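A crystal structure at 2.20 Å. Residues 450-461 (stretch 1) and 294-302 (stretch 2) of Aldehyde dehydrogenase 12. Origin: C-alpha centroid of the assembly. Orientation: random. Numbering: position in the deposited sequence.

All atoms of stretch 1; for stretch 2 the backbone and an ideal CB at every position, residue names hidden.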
# COMPACT_ATOMS: atom_id res chain seq x y z
N LEU A 450 22.78 -30.70 -4.27
CA LEU A 450 24.08 -30.38 -3.71
C LEU A 450 24.38 -28.89 -3.82
O LEU A 450 24.92 -28.28 -2.89
CB LEU A 450 25.17 -31.19 -4.42
CG LEU A 450 25.02 -32.71 -4.45
CD1 LEU A 450 26.25 -33.37 -5.07
CD2 LEU A 450 24.77 -33.26 -3.06
N VAL A 451 24.02 -28.29 -4.95
CA VAL A 451 24.23 -26.86 -5.14
C VAL A 451 23.39 -26.07 -4.14
O VAL A 451 23.88 -25.13 -3.50
CB VAL A 451 23.91 -26.46 -6.58
CG1 VAL A 451 23.93 -24.95 -6.73
CG2 VAL A 451 24.89 -27.11 -7.53
N LEU A 452 22.12 -26.45 -3.98
CA LEU A 452 21.26 -25.75 -3.04
C LEU A 452 21.67 -26.00 -1.60
O LEU A 452 21.52 -25.11 -0.75
CB LEU A 452 19.80 -26.16 -3.26
CG LEU A 452 19.22 -25.80 -4.63
CD1 LEU A 452 17.82 -26.38 -4.79
CD2 LEU A 452 19.20 -24.29 -4.80
N GLU A 453 22.19 -27.20 -1.30
CA GLU A 453 22.75 -27.44 0.03
C GLU A 453 23.91 -26.50 0.32
O GLU A 453 24.01 -25.94 1.42
CB GLU A 453 23.20 -28.90 0.17
CG GLU A 453 23.90 -29.18 1.49
CD GLU A 453 24.59 -30.54 1.52
OE1 GLU A 453 24.14 -31.46 0.81
OE2 GLU A 453 25.59 -30.68 2.25
N ALA A 454 24.80 -26.31 -0.66
CA ALA A 454 25.93 -25.42 -0.47
C ALA A 454 25.47 -23.98 -0.24
O ALA A 454 26.04 -23.27 0.60
CB ALA A 454 26.87 -25.48 -1.67
N CYS A 455 24.44 -23.54 -0.96
CA CYS A 455 23.95 -22.18 -0.77
C CYS A 455 23.29 -22.02 0.59
O CYS A 455 23.42 -20.97 1.24
CB CYS A 455 22.97 -21.80 -1.89
SG CYS A 455 23.70 -21.70 -3.55
N GLU A 456 22.57 -23.05 1.06
CA GLU A 456 21.93 -22.97 2.37
C GLU A 456 22.96 -23.00 3.50
O GLU A 456 22.72 -22.41 4.56
CB GLU A 456 20.93 -24.12 2.51
CG GLU A 456 20.33 -24.28 3.90
CD GLU A 456 19.26 -23.25 4.21
OE1 GLU A 456 18.94 -22.42 3.33
OE2 GLU A 456 18.74 -23.27 5.35
N ARG A 457 24.10 -23.65 3.29
CA ARG A 457 25.12 -23.72 4.33
C ARG A 457 25.95 -22.45 4.45
O ARG A 457 26.70 -22.32 5.42
CB ARG A 457 26.04 -24.92 4.07
CG ARG A 457 25.42 -26.26 4.48
CD ARG A 457 26.20 -27.44 3.91
NE ARG A 457 27.55 -27.54 4.45
CZ ARG A 457 28.47 -28.40 4.01
NH1 ARG A 457 28.18 -29.24 3.02
NH2 ARG A 457 29.67 -28.43 4.56
N MET A 458 25.83 -21.52 3.51
CA MET A 458 26.56 -20.26 3.60
C MET A 458 25.98 -19.39 4.72
O MET A 458 24.82 -19.52 5.10
CB MET A 458 26.50 -19.50 2.27
CG MET A 458 27.24 -20.19 1.13
SD MET A 458 26.88 -19.51 -0.50
CE MET A 458 27.65 -20.73 -1.55
N ASN A 459 26.82 -18.50 5.24
CA ASN A 459 26.44 -17.62 6.34
C ASN A 459 26.02 -16.23 5.88
O ASN A 459 25.61 -15.42 6.72
CB ASN A 459 27.60 -17.49 7.33
CG ASN A 459 27.91 -18.78 8.06
OD1 ASN A 459 27.00 -19.49 8.51
ND2 ASN A 459 29.19 -19.10 8.17
N ALA A 460 26.12 -15.93 4.59
CA ALA A 460 25.76 -14.63 4.05
C ALA A 460 24.79 -14.82 2.90
O ALA A 460 24.95 -15.74 2.09
CB ALA A 460 27.00 -13.85 3.58
N HIS A 461 23.78 -13.95 2.83
CA HIS A 461 22.73 -14.04 1.82
C HIS A 461 22.47 -12.63 1.27
O HIS A 461 21.44 -12.02 1.53
CB HIS A 461 21.47 -14.67 2.41
CG HIS A 461 21.69 -16.02 3.01
ND1 HIS A 461 22.08 -17.11 2.25
CD2 HIS A 461 21.60 -16.47 4.28
CE1 HIS A 461 22.21 -18.16 3.03
NE2 HIS A 461 21.92 -17.80 4.27
N UNK A 294 26.26 -6.18 5.73
CA UNK A 294 27.53 -6.82 6.00
C UNK A 294 28.07 -7.50 4.74
O UNK A 294 27.64 -7.22 3.62
CB UNK A 294 27.38 -7.83 7.14
N UNK A 295 29.02 -8.41 4.93
CA UNK A 295 29.68 -9.02 3.80
C UNK A 295 28.71 -9.91 3.02
O UNK A 295 27.57 -10.16 3.43
CB UNK A 295 30.89 -9.83 4.27
N UNK A 296 29.19 -10.39 1.88
CA UNK A 296 28.45 -11.35 1.09
C UNK A 296 29.38 -12.30 0.36
O UNK A 296 30.41 -11.89 -0.16
CB UNK A 296 27.54 -10.63 0.09
N UNK A 297 29.02 -13.59 0.34
CA UNK A 297 29.63 -14.57 -0.56
C UNK A 297 28.57 -14.93 -1.58
O UNK A 297 27.77 -15.86 -1.37
CB UNK A 297 30.14 -15.81 0.19
N UNK A 298 28.58 -14.23 -2.71
CA UNK A 298 27.48 -14.25 -3.68
C UNK A 298 27.73 -15.29 -4.77
O UNK A 298 28.86 -15.43 -5.27
CB UNK A 298 27.30 -12.87 -4.31
N UNK A 299 26.69 -16.04 -5.10
CA UNK A 299 26.78 -17.16 -6.01
C UNK A 299 26.01 -16.86 -7.29
O UNK A 299 25.06 -16.07 -7.30
CB UNK A 299 26.25 -18.43 -5.35
N UNK A 300 26.45 -17.50 -8.37
CA UNK A 300 25.72 -17.54 -9.63
C UNK A 300 25.54 -18.99 -10.01
O UNK A 300 26.51 -19.76 -10.04
CB UNK A 300 26.44 -16.76 -10.73
N UNK A 301 24.30 -19.38 -10.27
CA UNK A 301 23.96 -20.71 -10.74
C UNK A 301 23.58 -20.60 -12.21
O UNK A 301 22.74 -19.77 -12.58
CB UNK A 301 22.83 -21.32 -9.91
N UNK A 302 24.22 -21.41 -13.04
CA UNK A 302 23.83 -21.54 -14.44
C UNK A 302 22.87 -22.72 -14.57
O UNK A 302 23.17 -23.83 -14.13
CB UNK A 302 25.05 -21.73 -15.34

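The helix 450-457 and the extended segment at 298-302 run nearly antiparallel, at 166°, with no direct hydrogen bond between them; side-chain packing and water join the two stretches.

At position 294 the ideal CB has nothing of stretch 1 within 5.5 Å, so almost any residue would serve; it is Asp294. Position 295 points sideways and has similar freedom. Ala295 fills it, and its part is played by the backbone: its O lies 3.7 Å from Ala460 CB.

Position 296 pairs with Ala460 in the backbone register, with 5.2 Å between its CA and Ala460 CA, the shortest of the register pairs. An ideal CB would stand 4.8 Å from Ala460 CB, so a small residue suits without being demanded, and phi/psi of -148/138 is open to any residue type. The deposited residue is Gly296; Ala460 CB lies 3.8 Å from Gly296 CA, and stretch 1 does not by itself require glycine here.

Position 297 also points sideways, its ideal CB 5.0 Å from both Met458 SD and Ala460 CB. Stretch 1 offers an apolar methionine here, so a leucine, methionine or aromatic side chain would be at home. Phe297, with chi1 t, brings its CD2 to 4.1 Å from Met458 SD, which sits at the ring edge. Its backbone works too: a water O lies 2.7 Å from Phe297 O and 2.6 Å from Ala460 O, placed to donate to either and so to link the two loops.

At 298 CA-to-CB points away, and stretch 1 sets no demand; Asp298 makes no contact with it.

Position 299 points toward the helix, its ideal CB 4.5 Å from Cys455 SG and 4.7 Å from Met458 CE. Two sulfur-bearing side chains suit a large apolar side chain, such as leucine, and especially a polarizable one, an aromatic or methionine. Trp299, with chi1 p, lays its indole against the helix, so that Cys455 SG stands over one face, 3.5 Å from the centroid of the five-membered ring and only 3° off its normal. Met458 SD approaches CD1 of Trp299 to 3.8 Å. The indole also supplies a donor: Trp299 NE1 donates to a water whose O is 2.8 Å away; the same water O is 2.9 Å from Cys455 O and is placed to donate to it.

Position 300, Lys300, is out of reach.

Position 301 again faces the helix, with Val451 CG1 4.9 Å from the ideal CB, leaving room for a branched or longer aliphatic. Ile301, chi1 m and chi2 t, extends CD1 to 3.7 Å from Val451 CG1 and 4.4 Å from Cys455 SG.

Position 302, Leu302, is again out of reach.

Stretch 2 (294-302) DAGFDWKIL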
# COMPACT_ATOMS: atom_id res chain seq x y z
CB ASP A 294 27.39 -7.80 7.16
CG ASP A 294 26.06 -8.52 7.15
OD1 ASP A 294 25.27 -8.29 6.21
OD2 ASP A 294 25.81 -9.30 8.09
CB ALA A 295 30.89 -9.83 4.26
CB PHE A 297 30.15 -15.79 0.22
CG PHE A 297 31.02 -16.67 -0.59
CD1 PHE A 297 32.37 -16.42 -0.72
CD2 PHE A 297 30.48 -17.74 -1.27
CE1 PHE A 297 33.18 -17.23 -1.51
CE2 PHE A 297 31.28 -18.56 -2.05
CZ PHE A 297 32.63 -18.31 -2.17
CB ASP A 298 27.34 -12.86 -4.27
CG ASP A 298 27.49 -11.78 -3.21
OD1 ASP A 298 26.81 -11.86 -2.18
OD2 ASP A 298 28.26 -10.84 -3.42
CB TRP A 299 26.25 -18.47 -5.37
CG TRP A 299 24.94 -18.36 -4.64
CD1 TRP A 299 24.75 -18.19 -3.30
CD2 TRP A 299 23.63 -18.43 -5.22
NE1 TRP A 299 23.41 -18.15 -3.00
CE2 TRP A 299 22.70 -18.29 -4.17
CE3 TRP A 299 23.15 -18.59 -6.52
CZ2 TRP A 299 21.32 -18.30 -4.38
CZ3 TRP A 299 21.79 -18.60 -6.74
CH2 TRP A 299 20.89 -18.46 -5.67
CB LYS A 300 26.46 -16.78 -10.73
CG LYS A 300 25.79 -16.89 -12.09
CD LYS A 300 26.50 -16.03 -13.12
CE LYS A 300 26.17 -14.56 -12.94
NZ LYS A 300 27.16 -13.67 -13.60
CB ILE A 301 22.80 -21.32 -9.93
CG1 ILE A 301 23.19 -21.52 -8.47
CG2 ILE A 301 22.38 -22.64 -10.54
CD1 ILE A 301 22.02 -21.95 -7.60
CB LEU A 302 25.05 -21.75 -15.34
CG LEU A 302 26.23 -20.78 -15.27
CD1 LEU A 302 27.27 -21.18 -16.31
CD2 LEU A 302 25.79 -19.34 -15.48
O HOH W 1 25.23 -16.16 -0.43
O HOH W 2 23.34 -18.49 -0.20
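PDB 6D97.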